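Local coordinates for protein TssK (PDB 5Y0E) that probably serves as a trimeric baseplate component of the bacterial type VI secretion system, at residues Ala107-Val112 with Asn160-Ala165. Numbering follows the deposited sequence.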
ATOM      1  N   ALA A 107      37.347   1.496 -16.416  1.00 65.82           N
ATOM      2  CA  ALA A 107      38.205   0.681 -17.261  1.00 66.22           C
ATOM      3  C   ALA A 107      39.634   1.195 -17.291  1.00 65.55           C
ATOM      4  O   ALA A 107      40.556   0.406 -17.517  1.00 68.27           O
ATOM      5  CB  ALA A 107      37.636   0.611 -18.677  1.00 60.13           C
ATOM      6  N   GLY A 108      39.837   2.487 -17.046  1.00 66.00           N
ATOM      7  CA  GLY A 108      41.163   3.077 -16.992  1.00 69.59           C
ATOM      8  C   GLY A 108      41.984   2.744 -15.761  1.00 70.30           C
ATOM      9  O   GLY A 108      43.127   3.196 -15.658  1.00 73.51           O
ATOM     10  N   ARG A 109      41.445   1.969 -14.832  1.00 65.81           N
ATOM     11  CA  ARG A 109      42.138   1.644 -13.602  1.00 64.85           C
ATOM     12  C   ARG A 109      42.028   0.154 -13.362  1.00 61.77           C
ATOM     13  O   ARG A 109      41.049  -0.479 -13.747  1.00 60.44           O
ATOM     14  CB  ARG A 109      41.555   2.383 -12.389  1.00 68.51           C
ATOM     15  CG  ARG A 109      41.251   3.851 -12.599  1.00 67.58           C
ATOM     16  CD  ARG A 109      40.829   4.503 -11.287  1.00 70.36           C
ATOM     17  NE  ARG A 109      39.617   3.920 -10.719  1.00 67.92           N
ATOM     18  CZ  ARG A 109      38.453   4.556 -10.622  1.00 67.68           C
ATOM     19  NH1 ARG A 109      37.397   3.949 -10.091  1.00 64.64           N
ATOM     20  NH2 ARG A 109      38.351   5.808 -11.041  1.00 68.00           N
ATOM     21  N   GLU A 110      43.035  -0.393 -12.704  1.00 61.45           N
ATOM     22  CA  GLU A 110      43.003  -1.796 -12.346  1.00 63.07           C
ATOM     23  C   GLU A 110      41.874  -2.046 -11.363  1.00 61.56           C
ATOM     24  O   GLU A 110      41.536  -1.188 -10.551  1.00 61.44           O
ATOM     25  CB  GLU A 110      44.346  -2.195 -11.753  1.00 67.14           C
ATOM     26  CG  GLU A 110      45.457  -1.278 -12.230  1.00 71.54           C
ATOM     27  CD  GLU A 110      46.793  -1.631 -11.652  1.00 74.44           C
ATOM     28  OE1 GLU A 110      47.555  -2.357 -12.330  1.00 78.68           O
ATOM     29  OE2 GLU A 110      47.071  -1.193 -10.516  1.00 69.72           O
ATOM     30  N   ASP A 111      41.268  -3.228 -11.460  1.00 58.38           N
ATOM     31  CA  ASP A 111      40.108  -3.571 -10.657  1.00 58.46           C
ATOM     32  C   ASP A 111      40.400  -4.593  -9.578  1.00 58.10           C
ATOM     33  O   ASP A 111      39.588  -4.758  -8.662  1.00 54.10           O
ATOM     34  CB  ASP A 111      38.986  -4.119 -11.545  1.00 61.82           C
ATOM     35  CG  ASP A 111      37.620  -3.744 -11.037  1.00 62.50           C
ATOM     36  OD1 ASP A 111      37.403  -2.534 -10.848  1.00 61.54           O
ATOM     37  OD2 ASP A 111      36.779  -4.636 -10.808  1.00 60.58           O
ATOM     38  N   VAL A 112      41.517  -5.296  -9.678  1.00 60.07           N
ATOM     39  CA  VAL A 112      41.931  -6.271  -8.686  1.00 57.42           C
ATOM     40  C   VAL A 112      43.331  -5.910  -8.243  1.00 59.17           C
ATOM     41  O   VAL A 112      44.175  -5.556  -9.068  1.00 62.80           O
ATOM     42  CB  VAL A 112      41.903  -7.700  -9.248  1.00 55.26           C
ATOM     43  CG1 VAL A 112      42.119  -8.701  -8.136  1.00 52.95           C
ATOM     44  CG2 VAL A 112      40.604  -7.938  -9.957  1.00 50.36           C
ATOM     45  N   ASN A 160      34.446  11.365  -3.093  1.00 52.83           N
ATOM     46  CA  ASN A 160      34.426  12.032  -4.382  1.00 53.85           C
ATOM     47  C   ASN A 160      33.753  11.114  -5.390  1.00 53.23           C
ATOM     48  O   ASN A 160      33.287  10.029  -5.052  1.00 54.65           O
ATOM     49  CB  ASN A 160      35.840  12.420  -4.816  1.00 57.50           C
ATOM     50  CG  ASN A 160      36.754  11.241  -4.921  1.00 55.00           C
ATOM     51  OD1 ASN A 160      36.382  10.182  -5.411  1.00 52.83           O
ATOM     52  ND2 ASN A 160      37.971  11.416  -4.450  1.00 61.40           N
ATOM     53  N   ALA A 161      33.740  11.539  -6.649  1.00 55.26           N
ATOM     54  CA  ALA A 161      33.056  10.811  -7.713  1.00 56.53           C
ATOM     55  C   ALA A 161      33.658   9.452  -8.015  1.00 53.82           C
ATOM     56  O   ALA A 161      33.094   8.723  -8.827  1.00 55.82           O
ATOM     57  CB  ALA A 161      33.054  11.633  -8.996  1.00 53.49           C
ATOM     58  N   GLU A 162      34.785   9.096  -7.427  1.00 55.33           N
ATOM     59  CA  GLU A 162      35.326   7.769  -7.649  1.00 54.26           C
ATOM     60  C   GLU A 162      34.764   6.759  -6.677  1.00 53.48           C
ATOM     61  O   GLU A 162      35.248   5.628  -6.627  1.00 55.31           O
ATOM     62  CB  GLU A 162      36.852   7.788  -7.560  1.00 57.56           C
ATOM     63  CG  GLU A 162      37.533   8.857  -8.416  1.00 59.56           C
ATOM     64  CD  GLU A 162      36.975   8.947  -9.834  1.00 66.47           C
ATOM     65  OE1 GLU A 162      36.821  10.078 -10.337  1.00 72.35           O
ATOM     66  OE2 GLU A 162      36.691   7.903 -10.457  1.00 68.39           O
ATOM     67  N   TRP A 163      33.753   7.133  -5.908  1.00 51.14           N
ATOM     68  CA  TRP A 163      33.140   6.225  -4.962  1.00 48.11           C
ATOM     69  C   TRP A 163      31.637   6.378  -5.046  1.00 47.63           C
ATOM     70  O   TRP A 163      31.135   7.446  -5.393  1.00 49.58           O
ATOM     71  CB  TRP A 163      33.582   6.498  -3.525  1.00 47.90           C
ATOM     72  CG  TRP A 163      35.040   6.447  -3.289  1.00 50.54           C
ATOM     73  CD1 TRP A 163      35.970   7.373  -3.662  1.00 48.98           C
ATOM     74  CD2 TRP A 163      35.753   5.419  -2.599  1.00 48.26           C
ATOM     75  NE1 TRP A 163      37.217   6.975  -3.259  1.00 48.10           N
ATOM     76  CE2 TRP A 163      37.109   5.779  -2.602  1.00 48.43           C
ATOM     77  CE3 TRP A 163      35.377   4.233  -1.986  1.00 45.77           C
ATOM     78  CZ2 TRP A 163      38.077   4.995  -2.017  1.00 46.57           C
ATOM     79  CZ3 TRP A 163      36.337   3.462  -1.413  1.00 47.79           C
ATOM     80  CH2 TRP A 163      37.670   3.841  -1.427  1.00 48.29           C
ATOM     81  N   THR A 164      30.928   5.297  -4.756  1.00 45.93           N
ATOM     82  CA  THR A 164      29.555   5.399  -4.306  1.00 42.92           C
ATOM     83  C   THR A 164      29.525   4.962  -2.860  1.00 43.95           C
ATOM     84  O   THR A 164      30.434   4.295  -2.377  1.00 44.86           O
ATOM     85  CB  THR A 164      28.576   4.553  -5.126  1.00 43.36           C
ATOM     86  OG1 THR A 164      28.863   3.166  -4.951  1.00 49.44           O
ATOM     87  CG2 THR A 164      28.623   4.916  -6.579  1.00 41.68           C
ATOM     88  N   ALA A 165      28.474   5.358  -2.162  1.00 43.13           N
ATOM     89  CA  ALA A 165      28.455   5.104  -0.735  1.00 42.45           C
ATOM     90  C   ALA A 165      27.031   5.079  -0.225  1.00 42.74           C
ATOM     91  O   ALA A 165      26.140   5.712  -0.790  1.00 43.77           O
ATOM     92  CB  ALA A 165      29.254   6.163   0.022  1.00 42.33           C
TER
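R109 and E162 alone join the loop 107-112 to segment 160-165, a turn leading into a strand, through a salt bridge that spans backbones still 10.9 Å apart between the CA atoms of R109 and E162. In R109, CG lies beside the backbone N, the extended chi2 (-174°) carries the chain across the gap, and a bend at chi3 turns the guanidinium; the E162 chain is bent at chi2. As modelled, NH2 of R109 donates to OE2 of E162 over 2.7 Å, with a bent N-H...O angle of 143°, though the position of OE2 is uncertain because it lies too close to another atom of the model. The oxygen sits at the edge of the guanidinium, near its plane, but the two flat groups stand almost perpendicular, 84° apart, consistent with one N-H meeting one oxygen rather than a paired, two-bond bridge. R106 NH2 is a second salt-bridge partner of the same OE2, and the stronger one. NH1 of R109 is turned to T104 OG1 in a weak hydrogen bond.

E162 is presented by a type I beta turn from N160 to W163, closed by W163 N to N160 O at 3.1 Å. Inside it, N160 OD1 accepts from E162 N at 2.8 Å, an Asx turn.

Beyond R109 the loop runs through E110 and D111, which pack on A136 and L134 of the second subunit, and reaches V112, where strand 112-113 begins beside strand 124-131. The turn, for its part, leads into strand 163-174, which pairs with strand 96-103. The salt bridge thus ties the loop following strand 96-103 to the start of that strand's antiparallel neighbour, at the protein surface, beside the mixed sheet to which both strands belong.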